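Local atomic coordinates of putative ribose 5-phosphate isomerase (Leishmania infantum, PDB entry 6FXW), a protein that probably catalyses the interconversion of ribose 5-phosphate and ribulose 5-phosphate in the pentose phosphate pathway, as a type B isomerase. Residues E22-V27 with S34-M39; A65-L70 with T129-E134. One frame throughout, in Å; residues are numbered along the deposited sequence. Where two conformers were deposited one is given.

Contact 1 (E22-V27 with S34-M39); sequences EIMDMV and SKVMYM
Met24, on the helical segment 22-27, meets both Val36 and Tyr38 of the strand that follows in the chain. In the conformer described, one of two deposited, its chain runs extended as far as the sulfur and then bends (chi3 68°), bringing SD to 3.7 Å from Tyr38 CB and laying the terminal CE beside that same carbon. The two side chains cross at about a right angle. SD also lies 4.9 Å from the centre of the Tyr38 ring and 44° off its normal, an oblique Met-aromatic contact. Tyr38 is further held by a stack with His20 and by a hydrogen bond from OH to Pro41 O. Behind the thioether, Met24 CG approaches Val36 CG1 only loosely, at 4.5 Å.

One turn on, Val27 makes the tight part of the interface: CG1 presses against Val36 CG2 at 3.3 Å, closer than usual for two methyl groups. The Val27 side chain also touches Ile127 of helix 120-131. The helix and strand axes pass 9.2 Å apart and run nearly antiparallel, as expected where the returning helix of a beta-alpha-beta unit covers the strand after it. With no hydrogen bond between the segments, helix and sheet are joined here by dispersion forces: close branched aliphatics at one end, a flexible thioether against an aromatic at the other.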
ATOM      1  N   GLU A  22       4.260   8.102 -20.453  1.00 15.93           N
ATOM      2  CA  GLU A  22       4.439   8.768 -19.113  1.00 16.18           C
ATOM      3  C   GLU A  22       5.446   8.030 -18.242  1.00 17.73           C
ATOM      4  O   GLU A  22       6.301   8.608 -17.610  1.00 17.78           O
ATOM      5  CB  GLU A  22       3.078   8.946 -18.480  1.00 19.11           C
ATOM      6  CG  GLU A  22       3.088   9.569 -17.086  1.00 25.51           C
ATOM      7  CD  GLU A  22       1.705   9.839 -16.477  1.00 27.82           C
ATOM      8  OE1 GLU A  22       0.632   9.423 -16.984  1.00 31.90           O
ATOM      9  OE2 GLU A  22       1.748  10.470 -15.386  1.00 31.69           O
ATOM     10  N   ILE A  23       5.373   6.710 -18.269  1.00 15.61           N
ATOM     11  CA  ILE A  23       6.358   5.903 -17.515  1.00 15.53           C
ATOM     12  C   ILE A  23       7.770   6.054 -18.092  1.00 15.10           C
ATOM     13  O   ILE A  23       8.748   6.198 -17.375  1.00 16.65           O
ATOM     14  CB  ILE A  23       5.885   4.414 -17.443  1.00 15.55           C
ATOM     15  CG1 ILE A  23       4.543   4.370 -16.716  1.00 16.67           C
ATOM     16  CG2 ILE A  23       6.968   3.576 -16.841  1.00 16.85           C
ATOM     17  CD1 ILE A  23       3.818   3.020 -16.759  1.00 17.47           C
ATOM     18  N   MET A  24       7.890   6.020 -19.422  1.00 15.63           N
ATOM     19  CA  MET A  24       9.210   6.183 -20.066  0.50 18.11           C
ATOM     20  C   MET A  24       9.768   7.534 -19.707  1.00 17.53           C
ATOM     21  O   MET A  24      10.928   7.640 -19.386  1.00 18.28           O
ATOM     22  CB  MET A  24       9.119   6.123 -21.580  0.50 20.26           C
ATOM     23  CG  MET A  24       8.974   4.731 -22.067  0.50 22.44           C
ATOM     24  SD  MET A  24       8.630   4.746 -23.826  0.50 23.01           S
ATOM     25  CE  MET A  24      10.131   5.351 -24.591  0.50 24.49           C
ATOM     26  N   ASP A  25       8.883   8.532 -19.687  1.00 19.16           N
ATOM     27  CA  ASP A  25       9.326   9.881 -19.280  1.00 19.60           C
ATOM     28  C   ASP A  25       9.875   9.921 -17.886  1.00 20.92           C
ATOM     29  O   ASP A  25      10.903  10.568 -17.593  1.00 20.91           O
ATOM     30  CB  ASP A  25       8.194  10.904 -19.389  1.00 21.54           C
ATOM     31  CG  ASP A  25       7.777  11.202 -20.801  1.00 22.96           C
ATOM     32  OD1 ASP A  25       8.505  10.869 -21.726  1.00 24.87           O
ATOM     33  OD2 ASP A  25       6.641  11.627 -20.999  1.00 26.86           O
ATOM     34  N   MET A  26       9.239   9.224 -16.948  1.00 18.30           N
ATOM     35  CA  MET A  26       9.812   9.075 -15.578  1.00 17.84           C
ATOM     36  C   MET A  26      11.169   8.445 -15.490  1.00 18.66           C
ATOM     37  O   MET A  26      12.028   8.829 -14.672  1.00 21.74           O
ATOM     38  CB  MET A  26       8.870   8.277 -14.658  1.00 19.61           C
ATOM     39  CG  MET A  26       7.540   8.871 -14.515  1.00 19.25           C
ATOM     40  SD  MET A  26       6.474   7.724 -13.531  1.00 22.20           S
ATOM     41  CE  MET A  26       5.416   8.981 -13.280  1.00 20.76           C
ATOM     42  N   VAL A  27      11.375   7.380 -16.284  1.00 16.20           N
ATOM     43  CA  VAL A  27      12.608   6.725 -16.314  1.00 17.69           C
ATOM     44  C   VAL A  27      13.693   7.719 -16.792  1.00 17.79           C
ATOM     45  O   VAL A  27      14.759   7.819 -16.193  1.00 22.37           O
ATOM     46  CB  VAL A  27      12.599   5.472 -17.186  1.00 16.93           C
ATOM     47  CG1 VAL A  27      13.996   4.864 -17.236  1.00 19.00           C
ATOM     48  CG2 VAL A  27      11.579   4.466 -16.655  1.00 17.52           C
ATOM     49  N   SER A  34      20.764   5.659 -18.831  1.00 18.30           N
ATOM     50  CA  SER A  34      21.465   6.150 -20.048  1.00 17.26           C
ATOM     51  C   SER A  34      20.716   5.881 -21.297  1.00 22.46           C
ATOM     52  O   SER A  34      21.061   6.462 -22.336  1.00 23.54           O
ATOM     53  CB  SER A  34      22.798   5.424 -20.148  1.00 17.84           C
ATOM     54  OG  SER A  34      22.700   4.028 -20.152  1.00 18.58           O
ATOM     55  N   LYS A  35      19.774   4.949 -21.273  1.00 17.05           N
ATOM     56  CA  LYS A  35      18.936   4.640 -22.399  1.00 17.59           C
ATOM     57  C   LYS A  35      17.676   3.966 -21.864  1.00 16.75           C
ATOM     58  O   LYS A  35      17.788   3.237 -20.880  1.00 16.44           O
ATOM     59  CB  LYS A  35      19.629   3.611 -23.268  1.00 20.13           C
ATOM     60  CG  LYS A  35      18.837   3.081 -24.430  1.00 22.67           C
ATOM     61  CD  LYS A  35      18.847   3.974 -25.562  1.00 25.01           C
ATOM     62  CE  LYS A  35      18.274   3.215 -26.786  1.00 25.02           C
ATOM     63  NZ  LYS A  35      18.394   4.158 -27.941  1.00 28.14           N
ATOM     64  N   VAL A  36      16.522   4.229 -22.450  1.00 14.69           N
ATOM     65  CA  VAL A  36      15.277   3.550 -22.144  1.00 15.76           C
ATOM     66  C   VAL A  36      14.750   3.004 -23.441  1.00 17.27           C
ATOM     67  O   VAL A  36      14.539   3.767 -24.416  1.00 18.89           O
ATOM     68  CB  VAL A  36      14.234   4.438 -21.449  1.00 20.12           C
ATOM     69  CG1 VAL A  36      13.138   3.553 -20.898  1.00 23.48           C
ATOM     70  CG2 VAL A  36      14.893   5.271 -20.377  1.00 24.82           C
ATOM     71  N   MET A  37      14.488   1.697 -23.499  1.00 15.82           N
ATOM     72  CA  MET A  37      13.982   1.014 -24.685  1.00 17.39           C
ATOM     73  C   MET A  37      12.599   0.456 -24.396  1.00 18.36           C
ATOM     74  O   MET A  37      12.444  -0.339 -23.452  1.00 18.48           O
ATOM     75  CB  MET A  37      14.912  -0.174 -25.043  1.00 19.92           C
ATOM     76  CG  MET A  37      16.265   0.244 -25.549  1.00 24.47           C
ATOM     77  SD  MET A  37      17.575  -0.994 -25.287  1.00 26.59           S
ATOM     78  CE  MET A  37      17.817  -0.897 -23.541  1.00 24.59           C
ATOM     79  N   TYR A  38      11.578   0.780 -25.189  1.00 15.70           N
ATOM     80  CA  TYR A  38      10.236   0.312 -25.007  1.00 15.87           C
ATOM     81  C   TYR A  38       9.946  -0.925 -25.744  1.00 17.43           C
ATOM     82  O   TYR A  38      10.139  -0.920 -27.005  1.00 18.68           O
ATOM     83  CB  TYR A  38       9.237   1.410 -25.402  1.00 14.14           C
ATOM     84  CG  TYR A  38       7.813   0.984 -25.269  1.00 14.97           C
ATOM     85  CD1 TYR A  38       7.263   0.686 -24.029  1.00 15.27           C
ATOM     86  CD2 TYR A  38       6.956   0.828 -26.389  1.00 15.07           C
ATOM     87  CE1 TYR A  38       6.011   0.254 -23.876  1.00 14.54           C
ATOM     88  CE2 TYR A  38       5.675   0.433 -26.249  1.00 14.56           C
ATOM     89  CZ  TYR A  38       5.124   0.162 -24.955  1.00 15.05           C
ATOM     90  OH  TYR A  38       3.862  -0.250 -24.870  1.00 16.09           O
ATOM     91  N   MET A  39       9.579  -1.981 -25.074  1.00 17.52           N
ATOM     92  CA  MET A  39       9.265  -3.212 -25.698  1.00 20.90           C
ATOM     93  C   MET A  39       8.024  -3.773 -25.395  1.00 24.12           C
ATOM     94  O   MET A  39       7.945  -4.967 -25.441  1.00 38.65           O
ATOM     95  CB  MET A  39      10.338  -4.312 -25.398  1.00 26.04           C
ATOM     96  CG  MET A  39      11.637  -3.808 -24.882  1.00 28.13           C
ATOM     97  SD  MET A  39      12.745  -5.153 -24.570  1.00 24.25           S
ATOM     98  CE  MET A  39      14.152  -4.279 -25.149  1.00 27.02           C
TER

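Contact 2 (A65-L70 with T129-E134); sequences ADTGIL and TFLTTE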
ATOM      1  N   ALA A  65      20.337  -4.608 -22.352  1.00 14.84           N
ATOM      2  CA  ALA A  65      19.921  -3.740 -21.273  1.00 14.23           C
ATOM      3  C   ALA A  65      20.553  -4.288 -20.005  1.00 13.00           C
ATOM      4  O   ALA A  65      20.882  -5.471 -19.968  1.00 14.85           O
ATOM      5  CB  ALA A  65      18.395  -3.731 -21.115  1.00 15.75           C
ATOM      6  N   ASP A  66      20.682  -3.402 -18.979  1.00 13.68           N
ATOM      7  CA  ASP A  66      21.205  -3.746 -17.715  1.00 16.30           C
ATOM      8  C   ASP A  66      20.127  -4.098 -16.742  1.00 14.15           C
ATOM      9  O   ASP A  66      20.382  -4.865 -15.742  1.00 14.60           O
ATOM     10  CB  ASP A  66      21.904  -2.470 -17.119  1.00 17.72           C
ATOM     11  CG  ASP A  66      23.113  -2.083 -17.906  1.00 22.20           C
ATOM     12  OD1 ASP A  66      23.971  -2.968 -18.227  1.00 26.51           O
ATOM     13  OD2 ASP A  66      23.153  -0.937 -18.249  1.00 20.21           O
ATOM     14  N   THR A  67      18.965  -3.531 -16.944  1.00 12.15           N
ATOM     15  CA  THR A  67      17.884  -3.623 -15.928  0.50 12.40           C
ATOM     16  C   THR A  67      16.584  -3.547 -16.663  1.00 12.12           C
ATOM     17  O   THR A  67      16.514  -3.059 -17.822  1.00 12.92           O
ATOM     18  CB  THR A  67      18.045  -2.595 -14.768  0.50 16.13           C
ATOM     19  OG1 THR A  67      16.909  -2.655 -13.874  0.50 14.41           O
ATOM     20  CG2 THR A  67      18.092  -1.229 -15.256  0.50 17.28           C
ATOM     21  N   GLY A  68      15.507  -4.059 -16.093  1.00 10.33           N
ATOM     22  CA  GLY A  68      14.256  -4.039 -16.741  1.00 11.27           C
ATOM     23  C   GLY A  68      13.141  -3.515 -15.852  1.00 10.29           C
ATOM     24  O   GLY A  68      13.269  -3.571 -14.601  1.00 10.70           O
ATOM     25  N   ILE A  69      12.104  -2.997 -16.467  1.00 10.19           N
ATOM     26  CA  ILE A  69      10.856  -2.649 -15.767  1.00 10.40           C
ATOM     27  C   ILE A  69       9.751  -3.334 -16.508  1.00 11.74           C
ATOM     28  O   ILE A  69       9.627  -3.126 -17.721  1.00 10.74           O
ATOM     29  CB  ILE A  69      10.693  -1.131 -15.735  1.00 10.49           C
ATOM     30  CG1 ILE A  69      11.883  -0.478 -15.005  1.00 10.92           C
ATOM     31  CG2 ILE A  69       9.408  -0.795 -15.046  1.00 10.64           C
ATOM     32  CD1 ILE A  69      11.858   1.063 -15.037  1.00 12.90           C
ATOM     33  N   LEU A  70       8.871  -4.076 -15.841  1.00  9.65           N
ATOM     34  CA  LEU A  70       7.761  -4.759 -16.428  1.00  9.90           C
ATOM     35  C   LEU A  70       6.463  -4.287 -15.757  1.00 10.13           C
ATOM     36  O   LEU A  70       6.403  -4.223 -14.539  1.00 10.18           O
ATOM     37  CB  LEU A  70       7.898  -6.260 -16.299  1.00 10.86           C
ATOM     38  CG  LEU A  70       8.980  -6.888 -17.164  1.00 10.93           C
ATOM     39  CD1 LEU A  70       9.137  -8.356 -16.825  1.00 12.26           C
ATOM     40  CD2 LEU A  70       8.608  -6.728 -18.612  1.00 11.50           C
ATOM     41  N   THR A 129      13.777   4.912  -7.055  1.00 10.80           N
ATOM     42  CA  THR A 129      14.444   4.174  -6.014  1.00 11.20           C
ATOM     43  C   THR A 129      15.100   2.925  -6.580  1.00 10.74           C
ATOM     44  O   THR A 129      16.222   2.616  -6.288  1.00 11.52           O
ATOM     45  CB  THR A 129      13.442   3.846  -4.957  1.00 11.74           C
ATOM     46  OG1 THR A 129      12.878   5.103  -4.480  1.00 12.59           O
ATOM     47  CG2 THR A 129      14.112   3.042  -3.810  1.00 12.61           C
ATOM     48  N   PHE A 130      14.357   2.164  -7.378  1.00 10.55           N
ATOM     49  CA  PHE A 130      14.919   0.916  -7.952  1.00 10.46           C
ATOM     50  C   PHE A 130      16.154   1.137  -8.766  1.00 11.12           C
ATOM     51  O   PHE A 130      17.137   0.387  -8.700  1.00 11.95           O
ATOM     52  CB  PHE A 130      13.835   0.235  -8.797  1.00 10.62           C
ATOM     53  CG  PHE A 130      14.188  -1.138  -9.278  1.00 10.98           C
ATOM     54  CD1 PHE A 130      13.952  -2.256  -8.506  1.00 11.56           C
ATOM     55  CD2 PHE A 130      14.757  -1.321 -10.516  1.00 11.67           C
ATOM     56  CE1 PHE A 130      14.187  -3.518  -8.929  1.00 11.72           C
ATOM     57  CE2 PHE A 130      15.049  -2.602 -10.943  1.00 11.65           C
ATOM     58  CZ  PHE A 130      14.814  -3.704 -10.147  1.00 11.71           C
ATOM     59  N   LEU A 131      16.076   2.205  -9.579  1.00 10.39           N
ATOM     60  CA  LEU A 131      17.246   2.506 -10.435  1.00 11.97           C
ATOM     61  C   LEU A 131      18.459   3.097  -9.744  1.00 13.02           C
ATOM     62  O   LEU A 131      19.564   3.102 -10.355  1.00 15.39           O
ATOM     63  CB  LEU A 131      16.843   3.463 -11.549  1.00 12.48           C
ATOM     64  CG  LEU A 131      15.827   2.936 -12.573  1.00 14.20           C
ATOM     65  CD1 LEU A 131      15.368   4.008 -13.623  1.00 15.00           C
ATOM     66  CD2 LEU A 131      16.299   1.629 -13.242  1.00 14.75           C
ATOM     67  N   THR A 132      18.299   3.612  -8.551  1.00 11.84           N
ATOM     68  CA  THR A 132      19.415   4.224  -7.842  1.00 14.60           C
ATOM     69  C   THR A 132      19.877   3.514  -6.611  1.00 16.37           C
ATOM     70  O   THR A 132      20.603   4.103  -5.807  1.00 20.02           O
ATOM     71  CB  THR A 132      19.069   5.658  -7.491  1.00 14.65           C
ATOM     72  OG1 THR A 132      17.883   5.749  -6.665  1.00 15.55           O
ATOM     73  CG2 THR A 132      18.692   6.505  -8.726  1.00 14.33           C
ATOM     74  N   THR A 133      19.421   2.311  -6.351  1.00 13.81           N
ATOM     75  CA  THR A 133      19.780   1.576  -5.161  1.00 13.28           C
ATOM     76  C   THR A 133      20.684   0.409  -5.577  1.00 14.07           C
ATOM     77  O   THR A 133      20.425  -0.341  -6.476  1.00 14.51           O
ATOM     78  CB  THR A 133      18.539   1.085  -4.358  1.00 12.50           C
ATOM     79  OG1 THR A 133      17.701   2.179  -4.046  1.00 13.66           O
ATOM     80  CG2 THR A 133      18.951   0.380  -3.080  1.00 14.47           C
ATOM     81  N   GLU A 134      21.802   0.282  -4.854  1.00 17.53           N
ATOM     82  CA  GLU A 134      22.746  -0.821  -5.068  1.00 19.79           C
ATOM     83  C   GLU A 134      22.600  -1.933  -4.081  1.00 16.65           C
ATOM     84  O   GLU A 134      22.092  -1.693  -2.951  1.00 16.56           O
ATOM     85  CB  GLU A 134      24.174  -0.270  -5.033  1.00 23.27           C
ATOM     86  CG  GLU A 134      24.510   0.473  -6.347  1.00 31.99           C
ATOM     87  CD  GLU A 134      24.463  -0.423  -7.594  1.00 42.25           C
ATOM     88  OE1 GLU A 134      23.391  -0.544  -8.327  1.00 38.18           O
ATOM     89  OE2 GLU A 134      25.526  -1.041  -7.861  1.00 55.14           O
TER
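Thr129 O, near the end of helix 120-131, is gripped by two donors from the chain just beyond it, and the intervening Phe130 and Leu131 are the residues that reach strand 67-72. Thr133 OG1 gives it a hydrogen bond of 2.7 Å, with the hydroxyl set 32° off the carbonyl plane, while Thr132 N binds from the opposite face at 3.2 Å. Held from both faces, this carbonyl ties the residues leaving the helix back onto its final turn.

Phe130 points at the sheet with CG anti to its backbone N (chi1 -171°), which sends the ring alongside Thr67, the two side chains running past each other in opposite directions. In the Thr67 conformer described, one of two deposited, OG1 lies at the edge of the ring, in its plane, 3.5 Å from Phe130 CE2. That hydroxyl is satisfied elsewhere, by a hydrogen bond to His109 O, so the aromatic C-H edge faces an oxygen already engaged. Gly68 O comes obliquely to the same CE2 at 4.2 Å. Beyond this corner the ring packs on Ala108, Leu111 and helix 96-104.

The methyl group of Thr67 serves the neighbouring residue: CG2 meets Leu131 CD2 at 3.9 Å, and Leu131 carries on to Ser30 and Ala32 in the turn after helix 20-29. Thr67 thus divides its two branches between an aromatic and an aliphatic neighbour.

The arrangement seats the end of a helix on an inner strand of the parallel alpha/beta sheet of a Rossmann-like fold. No hydrogen bond passes between the two segments: the buried threonine hydroxyl turns to His109 O, outside both, and Thr129 O, in the helix's final turn, to its own segment. Van der Waals contact and probably a mild electrostatic attraction between ring edge and oxygen join them.

How the contacts relate
Both contacts seat a helix on the same parallel sheet, contact 1 at strand 33-38, outermost within the chain, and contact 2 at the inner strand 67-72. Contact 1 is accordingly only partly buried, joins elements close in sequence, and depends on valine packing and a methionine set against a tyrosine. Contact 2 is fully buried, brings together distant parts of the chain, and sets a threonine hydroxyl, bonded to His109 O outside the two segments, at the edge of an aromatic ring. Their centres lie about 11 Å apart, and they meet in the apolar layer between helices and sheet: Val27 CG1 is 4.0 Å from Leu131 CD1, and Val27 CG2 is 3.8 Å from Ile69 CD1. Val27 is therefore common to both neighbourhoods.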